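Dual specificity protein phosphatase 12 (Homo sapiens, PDB 4KI9) removes phosphate from phosphotyrosine as well as phosphoserine and phosphothreonine residues of proteins, the fragment here being its catalytic domain. Local coordinates at residues A[6-11]-A[85-90]. The protein carries 2 engineered substitutions. Numbering follows the deposited sequence.
Engineered in segment 85-90: S89 (natural residue Cys). With PO4 (phosphate ion), chain B.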
# COMPACT_ATOMS: atom_id res chain seq x y z
N PRO A 6 11.89 1.16 -10.12
CA PRO A 6 12.29 2.58 -10.25
C PRO A 6 11.14 3.57 -10.00
O PRO A 6 10.04 3.41 -10.52
CB PRO A 6 12.82 2.67 -11.69
CG PRO A 6 12.45 1.39 -12.36
CD PRO A 6 12.30 0.36 -11.28
N GLY A 7 11.41 4.56 -9.15
CA GLY A 7 10.43 5.58 -8.80
C GLY A 7 9.42 5.15 -7.74
O GLY A 7 8.49 5.89 -7.43
N LEU A 8 9.59 3.97 -7.17
CA LEU A 8 8.62 3.47 -6.19
C LEU A 8 9.31 2.92 -4.93
O LEU A 8 10.04 1.93 -4.99
CB LEU A 8 7.71 2.41 -6.83
CG LEU A 8 6.29 2.14 -6.31
CD1 LEU A 8 6.05 0.65 -6.17
CD2 LEU A 8 5.93 2.88 -5.02
N TYR A 9 9.05 3.57 -3.80
CA TYR A 9 9.75 3.27 -2.56
C TYR A 9 8.76 2.97 -1.44
O TYR A 9 7.62 3.44 -1.47
CB TYR A 9 10.63 4.46 -2.14
CG TYR A 9 11.70 4.87 -3.15
CD1 TYR A 9 11.38 5.61 -4.28
CD2 TYR A 9 13.03 4.52 -2.94
CE1 TYR A 9 12.37 5.99 -5.20
CE2 TYR A 9 14.01 4.88 -3.85
CZ TYR A 9 13.68 5.61 -4.97
OH TYR A 9 14.68 5.97 -5.84
N PHE A 10 9.18 2.18 -0.45
CA PHE A 10 8.39 2.01 0.75
C PHE A 10 9.28 1.99 1.99
O PHE A 10 10.47 1.71 1.90
CB PHE A 10 7.48 0.77 0.68
CG PHE A 10 8.17 -0.53 1.03
CD1 PHE A 10 8.89 -1.23 0.07
CD2 PHE A 10 8.08 -1.06 2.31
CE1 PHE A 10 9.51 -2.43 0.39
CE2 PHE A 10 8.72 -2.26 2.63
CZ PHE A 10 9.43 -2.94 1.67
N GLY A 11 8.71 2.32 3.14
CA GLY A 11 9.48 2.38 4.37
C GLY A 11 8.60 2.67 5.57
O GLY A 11 7.38 2.63 5.47
N VAL A 85 7.45 7.98 -5.86
CA VAL A 85 6.45 7.77 -4.82
C VAL A 85 7.03 7.07 -3.59
O VAL A 85 7.77 6.09 -3.71
CB VAL A 85 5.29 6.91 -5.37
CG1 VAL A 85 4.30 6.55 -4.26
CG2 VAL A 85 4.59 7.62 -6.49
N LEU A 86 6.67 7.56 -2.40
CA LEU A 86 6.95 6.85 -1.15
C LEU A 86 5.64 6.37 -0.55
O LEU A 86 4.70 7.15 -0.42
CB LEU A 86 7.65 7.79 -0.16
CG LEU A 86 7.82 7.20 1.26
CD1 LEU A 86 8.72 5.95 1.26
CD2 LEU A 86 8.33 8.24 2.25
N VAL A 87 5.57 5.09 -0.22
CA VAL A 87 4.44 4.56 0.56
C VAL A 87 5.00 4.20 1.92
O VAL A 87 5.93 3.39 2.01
CB VAL A 87 3.86 3.27 -0.06
CG1 VAL A 87 2.73 2.74 0.82
CG2 VAL A 87 3.36 3.53 -1.48
N HIS A 88 4.47 4.80 2.97
CA HIS A 88 5.02 4.50 4.30
C HIS A 88 3.96 4.22 5.36
O HIS A 88 2.84 4.75 5.30
CB HIS A 88 5.94 5.62 4.79
CG HIS A 88 5.21 6.80 5.35
ND1 HIS A 88 4.97 6.95 6.70
CD2 HIS A 88 4.64 7.87 4.75
CE1 HIS A 88 4.30 8.07 6.91
NE2 HIS A 88 4.09 8.65 5.74
N SER A 89 4.33 3.38 6.32
CA SER A 89 3.54 3.14 7.52
C SER A 89 4.38 3.57 8.74
O SER A 89 5.20 4.47 8.63
CB SER A 89 3.16 1.66 7.60
OG SER A 89 4.27 0.82 7.31
N HIS A 90 4.18 2.93 9.89
CA HIS A 90 5.03 3.22 11.04
C HIS A 90 6.31 2.37 11.06
O HIS A 90 7.41 2.90 11.21
CB HIS A 90 4.28 3.07 12.37
CG HIS A 90 5.11 3.45 13.56
ND1 HIS A 90 5.57 2.52 14.47
CD2 HIS A 90 5.57 4.65 13.99
CE1 HIS A 90 6.28 3.13 15.40
NE2 HIS A 90 6.30 4.42 15.13
P PO4 B . 3.29 -1.21 10.08
O1 PO4 B . 3.48 0.08 10.83
O2 PO4 B . 1.87 -1.33 9.60
O3 PO4 B . 4.26 -1.30 8.92
O4 PO4 B . 3.54 -2.38 11.02
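Y9 sits beside L86, and its backbone bonds flank that residue: Y9 N donates to V85 O at 2.8 Å, while V87 N donates to Y9 O at 2.9 Å. Bonds from V85 N to G7 O and G11 N to V87 O continue this parallel ladder, and the strand axes, 23° apart, approach to 4.6 Å. L8, F10, V85 and V87 share a fully buried face, covered by helices 68-80 and 95-108. There L8 CD2 lies 4.1 Å from V85 CG1, the two side chains running alongside each other, and I75 of helix 68-80 touches both. F10 joins through its CB, 3.3 Å from V87 O; with CG between backbone N and carbonyl carbon (chi1 82°), its ring swings clear of V87 and packs on V97 and I100 of helix 95-108. This pairing belongs to the central sheet of the dual-specificity phosphatase fold, in which strand 84-88 runs into the phosphate-binding P-loop. S89 N donates to G11 O at 3.3 Å, carrying the ladder one residue past the strand, into the loop. S89, engineered from the predicted nucleophilic cysteine, sets OG 2.7 Å from O3 of a bound phosphate ion, which R95 also binds. The solvent side is confined to G7 and Y9, both partly exposed; the Y9 ring meets V85 O edge-on and in plane, and Y9 CB touches L86 CD1 at 4.2 Å. On the same face, buried H88 hydrogen-bonds through NE2 to T32 and through ND1 to S89 O.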